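Local structure of prohead core protein protease (Enterobacteria phage T4, 5JBL) at residues V110-M122 against R132-L146. The protein is a serine protease of the prohead inner core that activates itself by autocatalytic cleavage and then processes many prohead proteins, liberating space for the phage DNA. The protein carries 3 engineered substitutions. Numbering follows the deposited sequence.
Sequences VDPMQAAIIIEDM and RARVIEGDHGPGDKL
I117 and I119 pair with V135 and A133 across an antiparallel beta hairpin, strand 115-125 against strand 128-135, in the sheet that strands 53-65 and 99-101 extend. Where A116 and I117 meet L146 of helix 142-151, the packing is tight and buried: L146 CD2 presses to 3.4 Å from I117 CG2, closer than usual van der Waals contact, and also touches A116 CB. I117 holds CG1 between its backbone N and carbonyl carbon (chi1 60°), and CD1 runs on to A133 CB. The ladder closes here with I136 N to A116 O, 2.9 Å and nearly straight, though the N-H comes from above the carbonyl plane. I136 extends its CD1 to I117 N and A115 CB. It opens the homomultimerization region 136-155, in which D139 OD2 takes G143 N on its syn lone pair and salt-bridges K145 of a neighbouring subunit.

Around E120, D121 and R132, all partly exposed, the contact is polar. A classic beta bulge sets E120 and D121 against R132, and E120 OE2 is hydrogen-bonded with Y58 OH. The E120 carboxylate stands almost perpendicular (86°) to the R132 guanidinium; R132 NH2 reaches the anti lone pair of E120 OE1 at 2.7 Å.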
# COMPACT_ATOMS: atom_id res chain seq x y z
N VAL C 110 7.04 18.33 4.70
CA VAL C 110 6.70 17.32 3.71
C VAL C 110 7.27 15.98 4.16
O VAL C 110 8.38 15.90 4.72
CB VAL C 110 7.21 17.71 2.30
CG1 VAL C 110 8.69 17.95 2.31
CG2 VAL C 110 6.92 16.60 1.30
N ASP C 111 6.50 14.92 3.93
CA ASP C 111 6.97 13.57 4.19
C ASP C 111 7.47 13.01 2.87
O ASP C 111 6.67 12.79 1.95
CB ASP C 111 5.82 12.72 4.74
CG ASP C 111 6.18 11.25 4.92
OD1 ASP C 111 7.25 10.79 4.45
OD2 ASP C 111 5.35 10.52 5.50
N PRO C 112 8.78 12.75 2.71
CA PRO C 112 9.28 12.36 1.38
C PRO C 112 8.71 11.03 0.90
O PRO C 112 8.68 10.79 -0.32
CB PRO C 112 10.81 12.29 1.58
CG PRO C 112 11.00 12.08 3.07
CD PRO C 112 9.86 12.89 3.69
N MET C 113 8.26 10.16 1.81
CA MET C 113 7.56 8.95 1.39
C MET C 113 6.22 9.27 0.74
O MET C 113 5.68 8.43 0.01
CB MET C 113 7.34 8.02 2.59
CG MET C 113 8.23 6.77 2.63
SD MET C 113 7.96 5.57 1.30
CE MET C 113 6.21 5.26 1.52
N GLN C 114 5.66 10.45 0.99
CA GLN C 114 4.37 10.84 0.44
C GLN C 114 4.49 11.91 -0.63
O GLN C 114 3.47 12.39 -1.15
CB GLN C 114 3.45 11.29 1.57
CG GLN C 114 3.13 10.15 2.55
CD GLN C 114 2.07 10.53 3.58
OE1 GLN C 114 0.91 10.75 3.23
NE2 GLN C 114 2.46 10.61 4.85
N ALA C 115 5.71 12.24 -1.03
CA ALA C 115 5.94 13.30 -2.00
C ALA C 115 5.39 12.91 -3.37
O ALA C 115 5.52 11.76 -3.81
CB ALA C 115 7.44 13.61 -2.09
N ALA C 116 4.73 13.87 -4.02
CA ALA C 116 4.22 13.68 -5.36
C ALA C 116 4.78 14.65 -6.38
O ALA C 116 4.72 14.35 -7.59
CB ALA C 116 2.67 13.76 -5.36
N ILE C 117 5.33 15.80 -5.96
CA ILE C 117 5.87 16.80 -6.87
C ILE C 117 7.13 17.39 -6.27
O ILE C 117 7.37 17.30 -5.07
CB ILE C 117 4.87 17.96 -7.16
CG1 ILE C 117 4.49 18.69 -5.88
CG2 ILE C 117 3.64 17.46 -7.82
CD1 ILE C 117 5.28 19.99 -5.68
N ILE C 118 7.93 18.02 -7.13
CA ILE C 118 9.05 18.81 -6.66
C ILE C 118 9.04 20.13 -7.42
O ILE C 118 8.92 20.16 -8.65
CB ILE C 118 10.39 18.06 -6.82
CG1 ILE C 118 11.54 18.92 -6.27
CG2 ILE C 118 10.64 17.63 -8.29
CD1 ILE C 118 12.84 18.16 -6.08
N ILE C 119 9.15 21.24 -6.68
CA ILE C 119 9.17 22.57 -7.28
C ILE C 119 10.56 22.86 -7.82
O ILE C 119 11.54 22.79 -7.08
CB ILE C 119 8.73 23.63 -6.26
CG1 ILE C 119 7.26 23.43 -5.89
CG2 ILE C 119 9.02 25.06 -6.80
CD1 ILE C 119 6.70 24.43 -4.88
N GLU C 120 10.65 23.20 -9.12
CA GLU C 120 11.92 23.50 -9.76
C GLU C 120 12.22 24.99 -9.84
O GLU C 120 13.39 25.36 -9.94
CB GLU C 120 11.97 22.93 -11.19
CG GLU C 120 11.63 21.47 -11.25
CD GLU C 120 12.03 20.84 -12.57
OE1 GLU C 120 12.07 21.56 -13.60
OE2 GLU C 120 12.32 19.63 -12.57
N ASP C 121 11.20 25.84 -9.81
CA ASP C 121 11.45 27.27 -9.97
C ASP C 121 10.20 28.01 -9.53
O ASP C 121 9.08 27.49 -9.63
CB ASP C 121 11.80 27.63 -11.42
CG ASP C 121 12.56 28.95 -11.54
OD1 ASP C 121 13.02 29.27 -12.65
OD2 ASP C 121 12.70 29.66 -10.52
N MET C 122 10.41 29.20 -9.00
CA MET C 122 9.31 30.08 -8.63
C MET C 122 9.70 31.49 -9.02
O MET C 122 10.88 31.83 -9.00
CB MET C 122 8.97 30.04 -7.12
CG MET C 122 8.41 28.71 -6.65
SD MET C 122 8.11 28.62 -4.87
CE MET C 122 6.62 29.57 -4.72
N ARG C 132 7.01 26.31 -11.37
CA ARG C 132 6.98 25.11 -12.19
C ARG C 132 7.29 23.93 -11.28
O ARG C 132 8.28 23.96 -10.55
CB ARG C 132 7.99 25.21 -13.35
CG ARG C 132 7.85 24.07 -14.35
CD ARG C 132 8.82 24.22 -15.52
NE ARG C 132 10.16 23.78 -15.14
CZ ARG C 132 11.16 24.61 -14.86
NH1 ARG C 132 10.98 25.93 -14.91
NH2 ARG C 132 12.35 24.12 -14.53
N ALA C 133 6.42 22.93 -11.30
CA ALA C 133 6.60 21.74 -10.48
C ALA C 133 6.63 20.50 -11.36
O ALA C 133 5.80 20.35 -12.26
CB ALA C 133 5.49 21.60 -9.44
N ARG C 134 7.57 19.61 -11.09
CA ARG C 134 7.66 18.34 -11.80
C ARG C 134 6.95 17.26 -10.98
O ARG C 134 7.14 17.17 -9.76
CB ARG C 134 9.13 17.97 -12.02
CG ARG C 134 9.33 16.68 -12.77
CD ARG C 134 10.80 16.32 -12.88
NE ARG C 134 10.95 15.06 -13.60
CZ ARG C 134 11.29 14.95 -14.89
NH1 ARG C 134 11.55 16.04 -15.61
NH2 ARG C 134 11.38 13.74 -15.45
N VAL C 135 6.12 16.47 -11.64
CA VAL C 135 5.45 15.35 -10.98
C VAL C 135 6.43 14.19 -10.87
O VAL C 135 7.15 13.88 -11.82
CB VAL C 135 4.18 14.94 -11.75
CG1 VAL C 135 3.53 13.71 -11.12
CG2 VAL C 135 3.21 16.09 -11.77
N ILE C 136 6.52 13.60 -9.68
CA ILE C 136 7.45 12.48 -9.45
C ILE C 136 6.85 11.22 -10.06
O ILE C 136 5.74 10.83 -9.72
CB ILE C 136 7.72 12.30 -7.96
CG1 ILE C 136 8.33 13.59 -7.39
CG2 ILE C 136 8.63 11.07 -7.73
CD1 ILE C 136 8.39 13.67 -5.88
N GLU C 137 7.55 10.61 -11.01
CA GLU C 137 7.03 9.40 -11.63
C GLU C 137 7.97 8.22 -11.39
O GLU C 137 9.17 8.40 -11.20
CB GLU C 137 6.82 9.59 -13.12
CG GLU C 137 5.70 10.58 -13.43
CD GLU C 137 5.29 10.50 -14.88
OE1 GLU C 137 4.60 9.51 -15.24
OE2 GLU C 137 5.70 11.39 -15.67
N GLY C 138 7.40 7.01 -11.43
CA GLY C 138 8.14 5.79 -11.21
C GLY C 138 8.23 5.34 -9.77
O GLY C 138 8.99 4.41 -9.47
N ASP C 139 7.48 5.96 -8.86
CA ASP C 139 7.62 5.68 -7.44
C ASP C 139 6.65 4.64 -6.92
O ASP C 139 6.76 4.26 -5.75
CB ASP C 139 7.46 6.98 -6.63
CG ASP C 139 6.06 7.57 -6.73
OD1 ASP C 139 5.28 7.16 -7.61
OD2 ASP C 139 5.73 8.45 -5.90
N HIS C 140 5.71 4.18 -7.76
CA HIS C 140 4.62 3.31 -7.32
C HIS C 140 3.91 3.88 -6.10
O HIS C 140 3.42 3.13 -5.26
CB HIS C 140 5.10 1.88 -7.07
CG HIS C 140 5.69 1.22 -8.28
ND1 HIS C 140 4.91 0.62 -9.24
CD2 HIS C 140 6.97 1.10 -8.70
CE1 HIS C 140 5.69 0.14 -10.20
NE2 HIS C 140 6.95 0.42 -9.89
N GLY C 141 3.82 5.20 -6.02
CA GLY C 141 3.21 5.85 -4.88
C GLY C 141 2.44 7.08 -5.32
O GLY C 141 1.83 7.12 -6.39
N PRO C 142 2.47 8.11 -4.48
CA PRO C 142 1.68 9.32 -4.77
C PRO C 142 2.08 10.03 -6.04
O PRO C 142 1.23 10.67 -6.67
CB PRO C 142 1.93 10.21 -3.55
CG PRO C 142 2.27 9.22 -2.45
CD PRO C 142 3.05 8.14 -3.12
N GLY C 143 3.35 9.98 -6.44
CA GLY C 143 3.71 10.64 -7.69
C GLY C 143 3.03 9.98 -8.89
O GLY C 143 2.46 10.65 -9.75
N ASP C 144 3.12 8.65 -8.97
CA ASP C 144 2.44 7.92 -10.04
C ASP C 144 0.94 8.08 -9.96
O ASP C 144 0.27 8.10 -11.00
CB ASP C 144 2.80 6.43 -9.97
CG ASP C 144 4.11 6.10 -10.65
OD1 ASP C 144 4.56 6.92 -11.51
OD2 ASP C 144 4.67 5.02 -10.36
N LYS C 145 0.39 8.20 -8.75
CA LYS C 145 -1.05 8.42 -8.62
C LYS C 145 -1.43 9.78 -9.20
O LYS C 145 -2.40 9.89 -9.95
CB LYS C 145 -1.48 8.32 -7.15
CG LYS C 145 -2.97 8.54 -6.89
CD LYS C 145 -3.78 7.40 -7.42
CE LYS C 145 -5.27 7.58 -7.22
NZ LYS C 145 -5.92 7.30 -8.52
N LEU C 146 -0.68 10.82 -8.82
CA LEU C 146 -0.93 12.15 -9.39
C LEU C 146 -0.78 12.13 -10.91
O LEU C 146 -1.65 12.64 -11.63
CB LEU C 146 0.03 13.15 -8.76
CG LEU C 146 0.04 14.57 -9.34
CD1 LEU C 146 -1.34 15.23 -9.26
CD2 LEU C 146 1.06 15.37 -8.54